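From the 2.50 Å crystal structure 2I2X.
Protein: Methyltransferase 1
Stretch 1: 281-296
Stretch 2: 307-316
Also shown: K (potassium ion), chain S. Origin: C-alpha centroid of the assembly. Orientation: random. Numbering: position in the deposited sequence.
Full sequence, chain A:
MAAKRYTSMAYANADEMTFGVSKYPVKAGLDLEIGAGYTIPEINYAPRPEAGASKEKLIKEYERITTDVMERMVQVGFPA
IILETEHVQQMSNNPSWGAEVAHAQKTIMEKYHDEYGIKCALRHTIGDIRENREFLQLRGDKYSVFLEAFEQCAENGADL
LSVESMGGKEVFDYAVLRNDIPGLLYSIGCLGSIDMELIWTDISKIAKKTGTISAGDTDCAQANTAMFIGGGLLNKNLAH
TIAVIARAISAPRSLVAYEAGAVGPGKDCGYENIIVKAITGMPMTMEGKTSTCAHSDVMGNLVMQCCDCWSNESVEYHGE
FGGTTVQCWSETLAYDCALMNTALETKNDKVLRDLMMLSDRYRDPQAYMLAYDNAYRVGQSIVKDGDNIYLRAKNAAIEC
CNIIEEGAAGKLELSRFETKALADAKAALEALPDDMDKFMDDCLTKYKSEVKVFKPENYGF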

# COMPACT_ATOMS: atom_id res chain seq x y z
N GLY A 281 -31.90 0.44 0.86
CA GLY A 281 -31.74 0.16 -0.58
C GLY A 281 -30.88 1.20 -1.25
O GLY A 281 -30.88 1.32 -2.49
N MET A 282 -30.13 1.95 -0.44
CA MET A 282 -29.25 3.01 -0.92
C MET A 282 -27.81 2.51 -1.01
O MET A 282 -27.43 1.56 -0.27
N PRO A 283 -27.01 3.11 -1.91
CA PRO A 283 -25.66 2.65 -2.11
C PRO A 283 -24.73 3.06 -0.97
O PRO A 283 -24.97 4.10 -0.32
N MET A 284 -23.65 2.28 -0.77
CA MET A 284 -22.71 2.52 0.33
C MET A 284 -21.27 2.25 -0.11
O MET A 284 -21.00 1.30 -0.84
N THR A 285 -20.35 3.10 0.33
CA THR A 285 -18.94 2.78 0.25
C THR A 285 -18.52 1.89 1.42
O THR A 285 -19.03 2.03 2.54
N MET A 286 -17.57 0.99 1.16
CA MET A 286 -16.98 0.17 2.24
C MET A 286 -15.46 0.22 2.15
O MET A 286 -14.91 0.75 1.16
N GLU A 287 -14.79 -0.32 3.17
CA GLU A 287 -13.33 -0.42 3.20
C GLU A 287 -12.94 -1.66 3.98
O GLU A 287 -13.57 -1.98 5.00
N GLY A 288 -11.90 -2.34 3.52
CA GLY A 288 -11.44 -3.53 4.21
C GLY A 288 -10.01 -3.85 3.84
O GLY A 288 -9.09 -3.07 4.10
N LYS A 289 -9.82 -4.99 3.20
CA LYS A 289 -8.48 -5.47 2.88
C LYS A 289 -7.58 -4.44 2.18
O LYS A 289 -6.35 -4.52 2.32
N THR A 290 -8.18 -3.53 1.40
CA THR A 290 -7.44 -2.53 0.65
C THR A 290 -7.49 -1.15 1.32
O THR A 290 -7.27 -0.10 0.68
N SER A 291 -7.74 -1.15 2.63
CA SER A 291 -7.58 0.08 3.44
C SER A 291 -6.54 -0.13 4.54
O SER A 291 -6.48 0.64 5.50
N THR A 292 -5.71 -1.16 4.40
CA THR A 292 -4.70 -1.47 5.42
C THR A 292 -3.65 -0.37 5.63
O THR A 292 -3.00 -0.34 6.67
N CYS A 293 -3.46 0.50 4.63
CA CYS A 293 -2.65 1.72 4.78
C CYS A 293 -3.12 2.60 5.94
O CYS A 293 -2.33 3.32 6.58
N ALA A 294 -4.42 2.55 6.22
CA ALA A 294 -4.97 3.26 7.36
C ALA A 294 -5.06 2.41 8.63
O ALA A 294 -4.77 2.92 9.71
N HIS A 295 -5.46 1.14 8.53
CA HIS A 295 -5.65 0.33 9.74
C HIS A 295 -5.94 -1.10 9.41
O HIS A 295 -6.41 -1.40 8.34
N SER A 296 -5.70 -1.96 10.39
CA SER A 296 -5.99 -3.38 10.35
C SER A 296 -7.49 -3.59 10.63
O SER A 296 -8.11 -2.83 11.39
N CYS A 307 -20.75 -3.89 -1.30
CA CYS A 307 -20.34 -2.51 -1.42
C CYS A 307 -20.76 -1.93 -2.77
O CYS A 307 -20.97 -2.66 -3.71
N ASP A 308 -20.88 -0.61 -2.85
CA ASP A 308 -21.07 0.07 -4.12
C ASP A 308 -19.80 0.81 -4.49
O ASP A 308 -19.41 0.85 -5.67
N CYS A 309 -19.14 1.39 -3.48
CA CYS A 309 -17.81 1.99 -3.68
C CYS A 309 -16.84 1.36 -2.71
O CYS A 309 -17.24 0.82 -1.67
N TRP A 310 -15.56 1.39 -3.05
CA TRP A 310 -14.54 0.61 -2.35
C TRP A 310 -13.38 1.53 -2.11
O TRP A 310 -12.80 2.07 -3.06
N SER A 311 -13.08 1.73 -0.82
CA SER A 311 -12.12 2.71 -0.37
C SER A 311 -10.87 2.17 0.38
O SER A 311 -10.91 1.08 0.95
N ASN A 312 -9.79 2.96 0.39
CA ASN A 312 -8.55 2.65 1.13
C ASN A 312 -8.48 3.42 2.44
O ASN A 312 -7.43 3.41 3.12
N GLU A 313 -9.57 4.14 2.75
CA GLU A 313 -9.78 4.85 4.03
C GLU A 313 -8.92 6.09 4.12
O GLU A 313 -9.43 7.21 4.18
N SER A 314 -7.61 5.90 4.11
CA SER A 314 -6.68 7.01 4.14
C SER A 314 -5.23 6.54 4.05
O SER A 314 -4.88 5.45 4.52
N VAL A 315 -4.39 7.38 3.47
CA VAL A 315 -2.97 7.16 3.43
C VAL A 315 -2.32 8.53 3.26
O VAL A 315 -2.89 9.42 2.60
N GLU A 316 -1.14 8.71 3.86
CA GLU A 316 -0.37 9.94 3.63
C GLU A 316 0.11 10.02 2.19
O GLU A 316 0.54 9.04 1.63

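The apolar centre lies on one face of a short parallel pairing, where Met286 and Trp310 sit side by side. Trp310 (chi1 t, chi2 -130°) brings the end of its indole nearer to stretch 1: CE3 lies 3.4 Å from Met286 O, CZ3 4.3 Å from Met286 CB, and CH2 3.3 Å from Gly288 N. The glycine matters here, because an ideal CB at Gly288 would fall 3.2 Å from Trp310 CH2. Lys289 approaches the ring with both backbone and side chain, its N 3.9 Å from Trp310 CH2 and its CG 4.0 Å from Trp310 CZ2. Met286 is m at all three chi angles; its CG reaches Cys307 CB at 3.5 Å, while its end leads away.

The backbone fixes this register. Met286 N donates to Cys309 O (2.9 Å, 160°), and Ser311 N to Met286 O (2.9 Å, 155°). Thr285 and Cys309, both m, share the other face, with Thr285 OG1 3.2 Å from Cys309 CB; Thr285 CG2 packs 3.8 Å from Ser311 CB.

Further along, Cys293 (p) and Ala294 point toward stretch 2. Cys293 CB meets Val315 CG2 at 3.8 Å, and Ala294 CB lies 3.4 Å from Glu313 CG.

At one polar edge, Asp308 (m) points toward stretch 1, and its OD2 accepts from Met284 N (2.9 Å, 158°); Met284 O in turn accepts from Asp308 N at 2.8 Å. Beside the tryptophan, water 1 accepts from Gly288 N (2.7 Å) and donates to Ser311 O (2.7 Å), bridging the stretches.

The acidic edge joins Glu287 (chi1 p) to Glu313 (chi1 t). Glu287 OE1 and Glu313 OE2 are modelled 2.4 Å apart, too close to interpret firmly. His295 NE2 donates to Glu287 OE2 (3.0 Å, 151°), and Glu313 CG sits at the imidazole edge, 3.7 Å from His295 NE2. Glu313 OE1 binds the potassium ion K at 3.2 Å, alongside ligands elsewhere in the structure.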

# COMPACT_ATOMS: atom_id res chain seq x y z
CB MET A 282 -29.32 4.21 0.02
CG MET A 282 -30.55 5.05 -0.22
SD MET A 282 -30.86 6.20 1.12
CE MET A 282 -32.34 7.00 0.55
CB PRO A 283 -25.26 3.33 -3.43
CG PRO A 283 -25.97 4.59 -3.37
CD PRO A 283 -27.33 4.20 -2.85
CB MET A 284 -23.03 1.62 1.51
CG MET A 284 -24.44 1.76 2.07
SD MET A 284 -24.72 3.31 2.98
CE MET A 284 -26.42 3.64 2.51
CB THR A 285 -18.12 4.04 0.25
OG1 THR A 285 -18.64 4.89 -0.78
CG2 THR A 285 -16.68 3.75 -0.06
CB MET A 286 -17.48 -1.28 2.16
CG MET A 286 -19.01 -1.42 2.10
SD MET A 286 -19.92 -0.99 3.61
CE MET A 286 -19.48 -2.32 4.77
CB GLU A 287 -12.71 0.80 3.88
CG GLU A 287 -13.09 0.94 5.35
CD GLU A 287 -12.73 2.30 5.91
OE1 GLU A 287 -12.96 3.30 5.21
OE2 GLU A 287 -12.18 2.37 7.03
CB LYS A 289 -8.56 -6.76 2.07
CG LYS A 289 -8.90 -6.58 0.62
CD LYS A 289 -8.57 -7.83 -0.13
CE LYS A 289 -9.35 -7.96 -1.42
NZ LYS A 289 -9.20 -9.37 -1.95
CB THR A 290 -7.89 -2.48 -0.82
OG1 THR A 290 -7.91 -3.81 -1.34
CG2 THR A 290 -6.88 -1.65 -1.68
CB SER A 291 -8.93 0.57 4.03
OG SER A 291 -9.48 -0.42 4.91
CB THR A 292 -3.97 -2.81 5.14
OG1 THR A 292 -3.46 -2.81 3.79
CG2 THR A 292 -4.92 -4.00 5.35
CB CYS A 293 -2.66 2.53 3.49
SG CYS A 293 -4.29 2.57 2.65
CB ALA A 294 -6.33 3.86 7.02
CB HIS A 295 -6.82 0.85 10.65
CG HIS A 295 -8.13 0.98 9.93
ND1 HIS A 295 -8.98 -0.09 9.73
CD2 HIS A 295 -8.72 2.05 9.33
CE1 HIS A 295 -10.04 0.31 9.04
NE2 HIS A 295 -9.90 1.60 8.79
CB SER A 296 -5.17 -4.06 11.44
OG SER A 296 -5.11 -5.44 11.25
CB CYS A 307 -18.84 -2.36 -1.25
SG CYS A 307 -17.88 -3.12 -2.59
CB ASP A 308 -22.28 0.99 -4.07
CG ASP A 308 -23.58 0.22 -3.78
OD1 ASP A 308 -24.24 -0.24 -4.75
OD2 ASP A 308 -23.91 0.04 -2.57
CB CYS A 309 -17.87 3.52 -3.56
SG CYS A 309 -19.29 4.21 -4.48
CB TRP A 310 -14.16 -0.58 -3.20
CG TRP A 310 -13.16 -1.57 -2.65
CD1 TRP A 310 -12.04 -2.03 -3.30
CD2 TRP A 310 -13.22 -2.27 -1.41
NE1 TRP A 310 -11.39 -2.96 -2.53
CE2 TRP A 310 -12.10 -3.14 -1.36
CE3 TRP A 310 -14.11 -2.26 -0.32
CZ2 TRP A 310 -11.83 -3.99 -0.27
CZ3 TRP A 310 -13.85 -3.11 0.77
CH2 TRP A 310 -12.72 -3.96 0.78
CB SER A 311 -12.88 3.71 0.50
OG SER A 311 -12.00 4.47 1.32
CB ASN A 312 -7.31 3.05 0.31
CG ASN A 312 -7.21 4.56 0.15
OD1 ASN A 312 -8.16 5.18 -0.30
ND2 ASN A 312 -6.08 5.16 0.55
CB GLU A 313 -9.56 3.92 5.23
CG GLU A 313 -9.59 4.60 6.60
CD GLU A 313 -10.89 5.37 6.90
OE1 GLU A 313 -10.88 6.16 7.87
OE2 GLU A 313 -11.92 5.19 6.19
CB SER A 314 -6.85 7.80 5.43
OG SER A 314 -6.24 9.06 5.24
CB VAL A 315 -2.59 6.25 2.24
CG1 VAL A 315 -2.91 6.94 0.87
CG2 VAL A 315 -1.11 5.76 2.33
CB GLU A 316 0.85 10.03 4.55
CG GLU A 316 1.58 11.35 4.36
CD GLU A 316 2.81 11.44 5.17
OE1 GLU A 316 2.80 12.25 6.13
OE2 GLU A 316 3.78 10.68 4.87
K K S . -12.08 9.07 8.07
O HOH W 1 -10.61 -1.53 1.31